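Local coordinates for protein UDP-glucose 4-epimerase (Brucella ovis, PDB 4WOK) that probably interconverts UDP-glucose and UDP-galactose by inverting the sugar at carbon 4, using a tightly held NAD as the redox cofactor, at residues Arg203-Ala208 against Gln274-Leu279; Arg177-Ser182 against Pro297-Asp302. The protein carries 2 engineered substitutions. All coordinates share one frame; numbering follows the deposited sequence.

Contact 1 (Arg203-Ala208 against Gln274-Leu279); sequences RAMMAA and QSIGRL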
loop_
_atom_site.group_PDB
_atom_site.type_symbol
_atom_site.label_atom_id
_atom_site.label_comp_id
_atom_site.label_asym_id
_atom_site.label_seq_id
_atom_site.Cartn_x
_atom_site.Cartn_y
_atom_site.Cartn_z
ATOM N N ARG A 203 1.694 -13.691 7.584
ATOM C CA ARG A 203 1.439 -15.125 7.599
ATOM C C ARG A 203 2.614 -15.875 8.230
ATOM O O ARG A 203 2.427 -16.776 9.055
ATOM C CB ARG A 203 1.163 -15.633 6.183
ATOM C CG ARG A 203 -0.228 -15.247 5.656
ATOM C CD ARG A 203 -0.476 -15.779 4.247
ATOM N NE ARG A 203 -0.273 -17.227 4.155
ATOM C CZ ARG A 203 0.636 -17.809 3.371
ATOM N NH1 ARG A 203 1.425 -17.063 2.601
ATOM N NH2 ARG A 203 0.753 -19.135 3.350
ATOM N N ALA A 204 3.833 -15.490 7.870
ATOM C CA ALA A 204 5.005 -16.173 8.422
ATOM C C ALA A 204 5.051 -16.005 9.944
ATOM O O ALA A 204 5.384 -16.940 10.677
ATOM C CB ALA A 204 6.283 -15.654 7.779
ATOM N N MET A 205 4.690 -14.817 10.422
ATOM C CA MET A 205 4.700 -14.545 11.859
ATOM C C MET A 205 3.594 -15.294 12.587
ATOM O O MET A 205 3.809 -15.852 13.673
ATOM C CB MET A 205 4.570 -13.040 12.124
ATOM C CG MET A 205 5.823 -12.287 11.777
ATOM S SD MET A 205 5.681 -10.507 11.990
ATOM C CE MET A 205 7.393 -10.061 11.691
ATOM N N MET A 206 2.409 -15.294 11.997
ATOM C CA MET A 206 1.294 -16.038 12.554
ATOM C C MET A 206 1.660 -17.512 12.682
ATOM O O MET A 206 1.339 -18.146 13.683
ATOM C CB MET A 206 0.049 -15.871 11.688
ATOM C CG MET A 206 -0.560 -14.458 11.756
ATOM S SD MET A 206 -1.764 -14.183 10.440
ATOM C CE MET A 206 -3.074 -15.291 10.958
ATOM N N ALA A 207 2.345 -18.038 11.673
ATOM C CA ALA A 207 2.747 -19.448 11.681
ATOM C C ALA A 207 3.775 -19.698 12.795
ATOM O O ALA A 207 3.660 -20.653 13.551
ATOM C CB ALA A 207 3.304 -19.845 10.333
ATOM N N ALA A 208 4.765 -18.816 12.908
ATOM C CA ALA A 208 5.758 -18.929 13.980
ATOM C C ALA A 208 5.077 -18.838 15.345
ATOM O O ALA A 208 5.483 -19.486 16.299
ATOM C CB ALA A 208 6.824 -17.855 13.838
ATOM N N GLN A 274 14.306 -16.454 8.500
ATOM C CA GLN A 274 15.489 -16.415 9.361
ATOM C C GLN A 274 15.428 -15.260 10.350
ATOM O O GLN A 274 15.710 -15.431 11.533
ATOM C CB GLN A 274 16.758 -16.291 8.527
ATOM C CG GLN A 274 17.116 -17.519 7.725
ATOM C CD GLN A 274 18.326 -17.276 6.841
ATOM O OE1 GLN A 274 18.443 -16.226 6.201
ATOM N NE2 GLN A 274 19.241 -18.239 6.812
ATOM N N SER A 275 15.054 -14.084 9.852
ATOM C CA SER A 275 14.978 -12.887 10.679
ATOM C C SER A 275 13.953 -13.055 11.799
ATOM O O SER A 275 14.214 -12.685 12.944
ATOM C CB SER A 275 14.636 -11.667 9.816
ATOM O OG SER A 275 14.666 -10.476 10.582
ATOM N N ILE A 276 12.791 -13.614 11.469
ATOM C CA ILE A 276 11.750 -13.873 12.460
ATOM C C ILE A 276 12.231 -14.807 13.578
ATOM O O ILE A 276 12.004 -14.545 14.765
ATOM C CB ILE A 276 10.503 -14.488 11.803
ATOM C CG1 ILE A 276 9.823 -13.465 10.891
ATOM C CG2 ILE A 276 9.527 -14.992 12.856
ATOM C CD1 ILE A 276 8.707 -14.043 10.047
ATOM N N GLY A 277 12.883 -15.899 13.194
ATOM C CA GLY A 277 13.380 -16.863 14.163
ATOM C C GLY A 277 14.383 -16.222 15.106
ATOM O O GLY A 277 14.363 -16.442 16.318
ATOM N N ARG A 278 15.249 -15.401 14.530
ATOM C CA ARG A 278 16.298 -14.711 15.268
ATOM C C ARG A 278 15.763 -13.675 16.256
ATOM O O ARG A 278 16.180 -13.639 17.410
ATOM C CB ARG A 278 17.242 -14.036 14.280
ATOM C CG ARG A 278 18.462 -13.396 14.892
ATOM C CD ARG A 278 19.233 -12.651 13.817
ATOM N NE ARG A 278 19.210 -13.385 12.553
ATOM C CZ ARG A 278 18.781 -12.883 11.398
ATOM N NH1 ARG A 278 18.343 -11.630 11.332
ATOM N NH2 ARG A 278 18.796 -13.636 10.305
ATOM N N LEU A 279 14.841 -12.829 15.806
ATOM C CA LEU A 279 14.372 -11.720 16.631
ATOM C C LEU A 279 13.283 -12.119 17.621
ATOM O O LEU A 279 13.066 -11.432 18.619
ATOM C CB LEU A 279 13.854 -10.590 15.739
ATOM C CG LEU A 279 14.920 -9.861 14.921
ATOM C CD1 LEU A 279 14.282 -9.024 13.814
ATOM C CD2 LEU A 279 15.758 -8.983 15.835
#
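Ile276 alone carries the apolar contact from helix 269-280 to helix 200-209, using both of its branches. CD1, at the end of the longer branch, reaches between two neighbours on the facing helix, 3.7 Å from Ala204 CB and 3.8 Å from Met205 CG. The shorter branch, CG2, lies 4.1 Å from Ala208 CB, one helical turn further along. With CG1 anti to its own carbonyl carbon (chi1 -68°) and CD1 carrying that branch on in extended form (chi2 171°), the branches diverge, CD1 toward Ala204 and CG2 toward Ala208, and Ile276 sits between the two alanines. The axes of the segments 203-208 and 274-279 come within 10.6 Å and cross at -43°; Ile276 bridges most of the gap, its side chain making every contact between them. Both belong to the C-terminal part of the epimerase fold, the smaller region packed beside the NAD-binding Rossmann domain, which in related sugar-nucleotide epimerases of the extended short-chain dehydrogenase/reductase family helps to bind the UDP-sugar. The extended chain of Met205 leads past Ile276 at a slant and also packs on Ile323, Phe330 and Leu332. No hydrogen bond links the segments; Ile276 O instead accepts one from Thr280 OG1 within its own helix.

Contact 2 (Arg177-Ser182 against Pro297-Asp302); sequences RYFNAS and PALYAD. With NAD (nicotinamide-adenine-dinucleotide), chain B.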
loop_
_atom_site.group_PDB
_atom_site.type_symbol
_atom_site.label_atom_id
_atom_site.label_comp_id
_atom_site.label_asym_id
_atom_site.label_seq_id
_atom_site.Cartn_x
_atom_site.Cartn_y
_atom_site.Cartn_z
ATOM N N ARG A 177 3.483 3.983 -6.475
ATOM C CA ARG A 177 3.544 2.559 -6.775
ATOM C C ARG A 177 4.510 1.850 -5.826
ATOM O O ARG A 177 5.642 2.295 -5.633
ATOM C CB ARG A 177 3.986 2.329 -8.232
ATOM C CG ARG A 177 3.156 3.053 -9.286
ATOM C CD ARG A 177 3.761 2.864 -10.680
ATOM N NE ARG A 177 3.020 3.572 -11.722
ATOM C CZ ARG A 177 3.585 4.080 -12.820
ATOM N NH1 ARG A 177 4.893 3.956 -13.015
ATOM N NH2 ARG A 177 2.847 4.705 -13.726
ATOM N N TYR A 178 4.064 0.749 -5.231
ATOM C CA TYR A 178 4.946 -0.043 -4.377
ATOM C C TYR A 178 4.457 -1.476 -4.353
ATOM O O TYR A 178 3.339 -1.764 -4.799
ATOM C CB TYR A 178 5.015 0.540 -2.961
ATOM C CG TYR A 178 3.656 0.843 -2.347
ATOM C CD1 TYR A 178 2.982 2.032 -2.637
ATOM C CD2 TYR A 178 3.065 -0.049 -1.464
ATOM C CE1 TYR A 178 1.750 2.305 -2.080
ATOM C CE2 TYR A 178 1.843 0.218 -0.890
ATOM C CZ TYR A 178 1.184 1.393 -1.205
ATOM O OH TYR A 178 -0.045 1.655 -0.639
ATOM N N PHE A 179 5.294 -2.378 -3.841
ATOM C CA PHE A 179 4.958 -3.801 -3.843
ATOM C C PHE A 179 4.263 -4.282 -2.564
ATOM O O PHE A 179 3.069 -4.598 -2.583
ATOM C CB PHE A 179 6.221 -4.639 -4.081
ATOM C CG PHE A 179 6.564 -4.823 -5.538
ATOM C CD1 PHE A 179 5.756 -5.605 -6.360
ATOM C CD2 PHE A 179 7.687 -4.219 -6.085
ATOM C CE1 PHE A 179 6.067 -5.785 -7.700
ATOM C CE2 PHE A 179 8.009 -4.395 -7.420
ATOM C CZ PHE A 179 7.195 -5.181 -8.231
ATOM N N ASN A 180 5.014 -4.369 -1.469
ATOM C CA ASN A 180 4.494 -4.944 -0.235
ATOM C C ASN A 180 4.663 -4.047 0.969
ATOM O O ASN A 180 5.783 -3.821 1.431
ATOM C CB ASN A 180 5.174 -6.284 0.075
ATOM C CG ASN A 180 4.932 -7.326 -0.996
ATOM O OD1 ASN A 180 3.806 -7.785 -1.186
ATOM N ND2 ASN A 180 5.996 -7.728 -1.684
ATOM N N ALA A 181 3.541 -3.572 1.497
ATOM C CA ALA A 181 3.536 -2.813 2.737
ATOM C C ALA A 181 3.808 -3.751 3.897
ATOM O O ALA A 181 3.212 -4.812 3.979
ATOM C CB ALA A 181 2.209 -2.123 2.931
ATOM N N SER A 182 4.674 -3.352 4.814
ATOM C CA SER A 182 5.047 -4.232 5.908
ATOM C C SER A 182 5.369 -3.451 7.179
ATOM O O SER A 182 5.360 -2.220 7.183
ATOM C CB SER A 182 6.244 -5.092 5.497
ATOM O OG SER A 182 7.338 -4.277 5.111
ATOM N N PRO A 297 11.830 -14.880 -10.117
ATOM C CA PRO A 297 12.751 -15.094 -9.002
ATOM C C PRO A 297 12.896 -13.845 -8.149
ATOM O O PRO A 297 13.134 -13.936 -6.944
ATOM C CB PRO A 297 14.083 -15.432 -9.695
ATOM C CG PRO A 297 13.738 -15.644 -11.151
ATOM C CD PRO A 297 12.535 -14.817 -11.405
ATOM N N ALA A 298 12.751 -12.683 -8.774
ATOM C CA ALA A 298 13.000 -11.433 -8.077
ATOM C C ALA A 298 12.180 -10.296 -8.658
ATOM O O ALA A 298 12.103 -10.120 -9.874
ATOM C CB ALA A 298 14.489 -11.085 -8.112
ATOM N N LEU A 299 11.554 -9.541 -7.764
ATOM C CA LEU A 299 10.820 -8.336 -8.133
ATOM C C LEU A 299 11.076 -7.252 -7.097
ATOM O O LEU A 299 10.822 -7.449 -5.909
ATOM C CB LEU A 299 9.320 -8.616 -8.234
ATOM C CG LEU A 299 8.807 -9.612 -9.273
ATOM C CD1 LEU A 299 7.323 -9.879 -9.046
ATOM C CD2 LEU A 299 9.053 -9.093 -10.679
ATOM N N TYR A 300 11.585 -6.111 -7.539
ATOM C CA TYR A 300 11.734 -4.966 -6.658
ATOM C C TYR A 300 11.867 -3.696 -7.491
ATOM O O TYR A 300 12.279 -3.734 -8.652
ATOM C CB TYR A 300 12.928 -5.136 -5.710
ATOM C CG TYR A 300 14.238 -5.463 -6.390
ATOM C CD1 TYR A 300 14.545 -6.769 -6.756
ATOM C CD2 TYR A 300 15.173 -4.468 -6.655
ATOM C CE1 TYR A 300 15.741 -7.073 -7.379
ATOM C CE2 TYR A 300 16.374 -4.764 -7.278
ATOM C CZ TYR A 300 16.652 -6.069 -7.634
ATOM O OH TYR A 300 17.845 -6.367 -8.248
ATOM N N ALA A 301 11.502 -2.575 -6.883
ATOM C CA ALA A 301 11.347 -1.317 -7.596
ATOM C C ALA A 301 12.572 -0.417 -7.495
ATOM O O ALA A 301 13.304 -0.452 -6.509
ATOM C CB ALA A 301 10.123 -0.582 -7.072
ATOM N N ASP A 302 12.766 0.401 -8.525
ATOM C CA ASP A 302 13.795 1.431 -8.541
ATOM C C ASP A 302 13.253 2.706 -7.888
ATOM O O ASP A 302 12.316 3.316 -8.401
ATOM C CB ASP A 302 14.235 1.706 -9.982
ATOM C CG ASP A 302 15.481 2.564 -10.067
ATOM O OD1 ASP A 302 15.910 3.121 -9.033
ATOM O OD2 ASP A 302 16.029 2.685 -11.184
HETATM P PA NAD B . -6.697 -2.234 3.926
HETATM O O1A NAD B . -7.817 -3.096 3.376
HETATM O O2A NAD B . -6.185 -2.319 5.334
HETATM O O5B NAD B . -7.316 -0.619 3.818
HETATM C C5B NAD B . -8.312 -0.521 2.825
HETATM C C4B NAD B . -9.328 0.500 3.401
HETATM O O4B NAD B . -10.244 0.922 2.381
HETATM C C3B NAD B . -10.099 -0.306 4.452
HETATM O O3B NAD B . -10.172 0.479 5.616
HETATM C C2B NAD B . -11.485 -0.490 3.783
HETATM O O2B NAD B . -12.483 -0.528 4.726
HETATM C C1B NAD B . -11.576 0.821 2.921
HETATM N N9A NAD B . -12.428 0.646 1.729
HETATM C C8A NAD B . -12.392 -0.373 0.752
HETATM N N7A NAD B . -13.299 -0.192 -0.214
HETATM C C5A NAD B . -13.954 0.991 0.154
HETATM C C6A NAD B . -15.013 1.705 -0.449
HETATM N N6A NAD B . -15.593 1.244 -1.607
HETATM N N1A NAD B . -15.459 2.849 0.120
HETATM C C2A NAD B . -14.856 3.263 1.282
HETATM N N3A NAD B . -13.840 2.675 1.977
HETATM C C4A NAD B . -13.415 1.531 1.356
HETATM O O3 NAD B . -5.650 -2.393 2.717
HETATM P PN NAD B . -4.241 -1.615 2.861
HETATM O O1N NAD B . -4.106 -0.514 3.874
HETATM O O2N NAD B . -3.231 -2.674 2.590
HETATM O O5D NAD B . -3.939 -0.841 1.346
HETATM C C5D NAD B . -4.842 0.108 1.056
HETATM C C4D NAD B . -4.348 0.757 -0.237
HETATM O O4D NAD B . -2.916 0.413 -0.433
HETATM C C3D NAD B . -5.091 0.135 -1.437
HETATM O O3D NAD B . -5.176 1.145 -2.391
HETATM C C2D NAD B . -4.099 -0.948 -1.875
HETATM O O2D NAD B . -4.164 -1.281 -3.205
HETATM C C1D NAD B . -2.807 -0.114 -1.714
HETATM N N1N NAD B . -1.596 -1.079 -1.760
HETATM C C2N NAD B . -1.379 -1.888 -0.648
HETATM C C3N NAD B . -0.274 -2.779 -0.672
HETATM C C7N NAD B . -0.029 -3.661 0.523
HETATM O O7N NAD B . 0.943 -4.423 0.547
HETATM N N7N NAD B . -0.912 -3.597 1.584
HETATM C C4N NAD B . 0.545 -2.825 -1.802
HETATM C C5N NAD B . 0.295 -2.003 -2.901
HETATM C C6N NAD B . -0.795 -1.122 -2.874
#
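Phe179 lays its ring against the extended chain of 297-302 and meets mostly backbone there. Its CE2 sits 3.8 Å from Tyr300 CA, and the N of Ala301 lies at the ring edge, in plane. One atom further round, CZ touches Leu299 CB at 4.0 Å, the two side chains crossing at about a right angle. The Tyr300 side chain starts away from Phe179, so Leu299 and Ala301, whose CB bonds point toward the ring, flank the place where it lands. Ala301 N, at that edge, is hydrogen-bonded to Asp232 OD2 of strand 230-235. Phe179 follows the end of strand 172-177 of the Rossmann sheet, on the stretch that carries the chain past the edge of the nicotinamide into strand 180-182. On the cofactor side Tyr178 lays its ring obliquely against the nicotinamide, CE2 being 3.4 Å from NAD C4N, the carbon that exchanges hydride in NAD enzymes. Its chi1 of 49° sets CG between the backbone N and the carbonyl carbon and turns the ring to the cofactor; OH hydrogen-bonds Ser125 OG. Phe179 O also comes close, 3.2 Å from NAD C4N and near the plane of the pyridine ring. Ala181 helps to set the rotation of the carboxamide from its backbone: its N donates to NAD O7N at 2.9 Å, nearly straight at 163°, while Ala181 CB lies 3.6 Å from NAD C7N.

In the fold
The two contacts illustrate how chemistry follows place in the fold. Contact 1 is the more distant from the centre of the chain, yet all its touching residues are buried; contact 2 lies nearer the centre and is only partly buried. Their centres are 20 Å apart and they do not touch, though strand 180-182 and helix 200-209 are consecutive elements, and contact 1 is nested along the chain inside the loop that contact 2 closes. Each buries a similar area without a hydrogen bond between its segments. Contact 1 joins two helices through aliphatic branches, whereas contact 2 sets an aromatic ring against a non-regular chain, beside residues that line the NAD pocket.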